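Local coordinates for protein alpha-galactosidase (Thermus thermophilus, PDB 6LCJ) that probably hydrolyses terminal alpha-galactosidic linkages as a thermostable glycoside hydrolase of family GH36 that assembles into a hexamer, at residues R381-H389 with E471-L479. Residues are numbered along the deposited sequence; the frame is centred on the assembly and turned at random.
Sequences RNALRSTLH and EEVDYAPLL
Leu388 lies across the ring of Tyr475, its CD2 methyl over the ring centre 4.2 Å from the centroid, 11° off the normal, in a CH-pi contact. The other methyl, CD1, stands above the same face but displaced past the rim toward the ring's CB side, 3.6 Å from Tyr475 CD2. One helical turn earlier, the Leu384 side chain crosses that of Tyr475 at about a right angle, its CD2 methyl 4.0 Å from CE2 and neither squarely over the face nor at the edge. Phe466 meets Tyr475 with its ring plane steeply inclined, and the tyrosine OH bonds to Leu420 O, which ties the ring to helix 415-428. Leu478 completes the apolar centre. Its CG sits between the backbone N and carbonyl carbon (chi1 73°), and CD2 lies 4.2 Å from Leu384 CD1. Farther out, the poorly ordered C-terminal Leu479 places CD2 3.9 Å from Arg385 CG and at the edge of the His389 imidazole. That ring is fixed from both nitrogens, ND1 donating to Arg385 O at 2.6 Å and NE2 bonded to Tyr464 OH. At the polar edge, Arg381 NE donates to Leu478 O (3.2 Å, 151°) in the carbonyl plane, and NH2 adds a weak bond to the same oxygen. Shortening Arg381 to an alanine would remove both donors and would probably leave the chain end less firmly attached. The C-terminal 3-10 turn thus docks on helix 380-388, between strands 352-354 and 398-400 of the TIM-barrel-like parallel sheet: leucine methyls around one tyrosine form the buried centre, while a guanidinium holds the last-but-one carbonyl at the more exposed edge.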
loop_
_atom_site.group_PDB
_atom_site.type_symbol
_atom_site.label_atom_id
_atom_site.label_comp_id
_atom_site.label_asym_id
_atom_site.label_seq_id
_atom_site.Cartn_x
_atom_site.Cartn_y
_atom_site.Cartn_z
ATOM N N ARG E 381 0.082 35.513 -18.757
ATOM C CA ARG E 381 -0.093 35.684 -17.322
ATOM C C ARG E 381 1.081 35.103 -16.548
ATOM O O ARG E 381 1.608 35.747 -15.634
ATOM C CB ARG E 381 -1.382 35.030 -16.871
ATOM C CG ARG E 381 -1.626 35.245 -15.439
ATOM C CD ARG E 381 -2.231 34.038 -14.821
ATOM N NE ARG E 381 -3.133 34.390 -13.736
ATOM C CZ ARG E 381 -4.032 33.560 -13.226
ATOM N NH1 ARG E 381 -4.145 32.324 -13.708
ATOM N NH2 ARG E 381 -4.812 33.961 -12.233
ATOM N N ASN E 382 1.491 33.878 -16.886
ATOM C CA ASN E 382 2.658 33.285 -16.244
ATOM C C ASN E 382 3.881 34.149 -16.466
ATOM O O ASN E 382 4.656 34.390 -15.535
ATOM C CB ASN E 382 2.909 31.879 -16.780
ATOM C CG ASN E 382 1.879 30.860 -16.314
ATOM O OD1 ASN E 382 1.085 31.096 -15.409
ATOM N ND2 ASN E 382 1.901 29.713 -16.949
ATOM N N ALA E 383 4.072 34.624 -17.704
ATOM C CA ALA E 383 5.170 35.534 -18.004
ATOM C C ALA E 383 5.133 36.745 -17.088
ATOM O O ALA E 383 6.109 37.052 -16.392
ATOM C CB ALA E 383 5.107 35.970 -19.466
ATOM N N LEU E 384 3.984 37.427 -17.053
ATOM C CA LEU E 384 3.874 38.655 -16.277
ATOM C C LEU E 384 4.128 38.399 -14.795
ATOM O O LEU E 384 4.813 39.188 -14.137
ATOM C CB LEU E 384 2.499 39.291 -16.496
ATOM C CG LEU E 384 2.218 39.934 -17.857
ATOM C CD1 LEU E 384 0.740 40.232 -17.962
ATOM C CD2 LEU E 384 3.031 41.208 -18.102
ATOM N N ARG E 385 3.620 37.282 -14.259
ATOM C CA ARG E 385 3.685 37.073 -12.811
ATOM C C ARG E 385 5.124 36.992 -12.309
ATOM O O ARG E 385 5.459 37.580 -11.276
ATOM C CB ARG E 385 2.919 35.817 -12.402
ATOM C CG ARG E 385 3.001 35.552 -10.890
ATOM C CD ARG E 385 1.902 34.603 -10.399
ATOM N NE ARG E 385 2.078 33.330 -11.068
ATOM C CZ ARG E 385 1.251 32.838 -11.982
ATOM N NH1 ARG E 385 0.139 33.495 -12.311
ATOM N NH2 ARG E 385 1.546 31.686 -12.572
ATOM N N SER E 386 5.991 36.260 -13.018
ATOM C CA SER E 386 7.363 36.088 -12.549
ATOM C C SER E 386 8.217 37.314 -12.848
ATOM O O SER E 386 9.047 37.711 -12.022
ATOM C CB SER E 386 7.983 34.835 -13.172
ATOM O OG SER E 386 7.474 33.666 -12.544
ATOM N N THR E 387 8.035 37.908 -14.031
ATOM C CA THR E 387 8.758 39.124 -14.391
ATOM C C THR E 387 8.499 40.240 -13.387
ATOM O O THR E 387 9.435 40.899 -12.914
ATOM C CB THR E 387 8.340 39.562 -15.790
ATOM O OG1 THR E 387 8.739 38.569 -16.732
ATOM C CG2 THR E 387 8.957 40.917 -16.151
ATOM N N LEU E 388 7.232 40.464 -13.039
ATOM C CA LEU E 388 6.904 41.522 -12.093
ATOM C C LEU E 388 7.671 41.395 -10.781
ATOM O O LEU E 388 7.924 42.407 -10.114
ATOM C CB LEU E 388 5.401 41.533 -11.819
ATOM C CG LEU E 388 4.559 42.255 -12.864
ATOM C CD1 LEU E 388 3.099 41.836 -12.790
ATOM C CD2 LEU E 388 4.720 43.760 -12.703
ATOM N N HIS E 389 8.059 40.182 -10.386
ATOM C CA HIS E 389 8.758 39.997 -9.118
ATOM C C HIS E 389 10.262 39.908 -9.288
ATOM O O HIS E 389 10.968 39.581 -8.330
ATOM C CB HIS E 389 8.252 38.754 -8.393
ATOM C CG HIS E 389 6.810 38.828 -8.018
ATOM N ND1 HIS E 389 5.794 38.548 -8.909
ATOM C CD2 HIS E 389 6.210 39.169 -6.857
ATOM C CE1 HIS E 389 4.630 38.700 -8.307
ATOM N NE2 HIS E 389 4.854 39.075 -7.061
ATOM N N GLU E 471 -0.625 57.317 -18.137
ATOM C CA GLU E 471 -1.641 56.314 -17.842
ATOM C C GLU E 471 -1.166 55.392 -16.726
ATOM O O GLU E 471 -0.007 54.966 -16.713
ATOM C CB GLU E 471 -1.960 55.492 -19.105
ATOM C CG GLU E 471 -2.805 54.236 -18.890
ATOM C CD GLU E 471 -2.748 53.268 -20.075
ATOM O OE1 GLU E 471 -2.019 53.541 -21.060
ATOM O OE2 GLU E 471 -3.440 52.227 -20.026
ATOM N N GLU E 472 -2.064 55.070 -15.800
ATOM C CA GLU E 472 -1.747 54.161 -14.706
ATOM C C GLU E 472 -2.164 52.735 -15.058
ATOM O O GLU E 472 -3.307 52.500 -15.455
ATOM C CB GLU E 472 -2.437 54.613 -13.421
ATOM C CG GLU E 472 -2.613 53.508 -12.391
ATOM C CD GLU E 472 -2.799 54.045 -10.985
ATOM O OE1 GLU E 472 -2.620 55.268 -10.777
ATOM O OE2 GLU E 472 -3.125 53.241 -10.085
ATOM N N VAL E 473 -1.241 51.784 -14.893
ATOM C CA VAL E 473 -1.465 50.373 -15.211
ATOM C C VAL E 473 -1.433 49.569 -13.917
ATOM O O VAL E 473 -0.461 49.645 -13.155
ATOM C CB VAL E 473 -0.415 49.845 -16.204
ATOM C CG1 VAL E 473 -0.846 48.507 -16.790
ATOM C CG2 VAL E 473 -0.149 50.866 -17.306
ATOM N N ASP E 474 -2.481 48.787 -13.684
ATOM C CA ASP E 474 -2.648 48.005 -12.462
ATOM C C ASP E 474 -2.528 46.521 -12.801
ATOM O O ASP E 474 -3.249 46.017 -13.668
ATOM C CB ASP E 474 -4.001 48.312 -11.815
ATOM C CG ASP E 474 -4.152 47.699 -10.426
ATOM O OD1 ASP E 474 -3.162 47.164 -9.886
ATOM O OD2 ASP E 474 -5.273 47.763 -9.865
ATOM N N TYR E 475 -1.620 45.825 -12.118
ATOM C CA TYR E 475 -1.393 44.407 -12.361
ATOM C C TYR E 475 -1.934 43.506 -11.261
ATOM O O TYR E 475 -2.013 42.291 -11.474
ATOM C CB TYR E 475 0.110 44.109 -12.517
ATOM C CG TYR E 475 0.773 44.659 -13.760
ATOM C CD1 TYR E 475 1.246 45.965 -13.786
ATOM C CD2 TYR E 475 0.970 43.861 -14.888
ATOM C CE1 TYR E 475 1.865 46.477 -14.899
ATOM C CE2 TYR E 475 1.599 44.364 -16.012
ATOM C CZ TYR E 475 2.049 45.682 -16.007
ATOM O OH TYR E 475 2.674 46.225 -17.107
ATOM N N ALA E 476 -2.285 44.055 -10.096
ATOM C CA ALA E 476 -2.659 43.212 -8.960
ATOM C C ALA E 476 -3.763 42.196 -9.262
ATOM O O ALA E 476 -3.653 41.056 -8.771
ATOM C CB ALA E 476 -3.047 44.094 -7.766
ATOM N N PRO E 477 -4.822 42.513 -10.035
ATOM C CA PRO E 477 -5.834 41.484 -10.347
ATOM C C PRO E 477 -5.291 40.147 -10.849
ATOM O O PRO E 477 -5.848 39.107 -10.478
ATOM C CB PRO E 477 -6.691 42.177 -11.415
ATOM C CG PRO E 477 -6.655 43.605 -11.025
ATOM C CD PRO E 477 -5.278 43.853 -10.463
ATOM N N LEU E 478 -4.232 40.131 -11.676
ATOM C CA LEU E 478 -3.751 38.875 -12.257
ATOM C C LEU E 478 -3.098 37.948 -11.239
ATOM O O LEU E 478 -2.906 36.763 -11.540
ATOM C CB LEU E 478 -2.753 39.137 -13.387
ATOM C CG LEU E 478 -1.328 39.632 -13.098
ATOM C CD1 LEU E 478 -0.298 38.514 -13.151
ATOM C CD2 LEU E 478 -0.966 40.697 -14.112
ATOM N N LEU E 479 -2.741 38.450 -10.059
ATOM C CA LEU E 479 -2.100 37.621 -9.032
ATOM C C LEU E 479 -3.061 36.620 -8.380
ATOM O O LEU E 479 -2.829 35.407 -8.407
ATOM C CB LEU E 479 -1.474 38.514 -7.961
ATOM C CG LEU E 479 -0.180 39.185 -8.423
ATOM C CD1 LEU E 479 0.640 39.577 -7.221
ATOM C CD2 LEU E 479 0.628 38.270 -9.359
#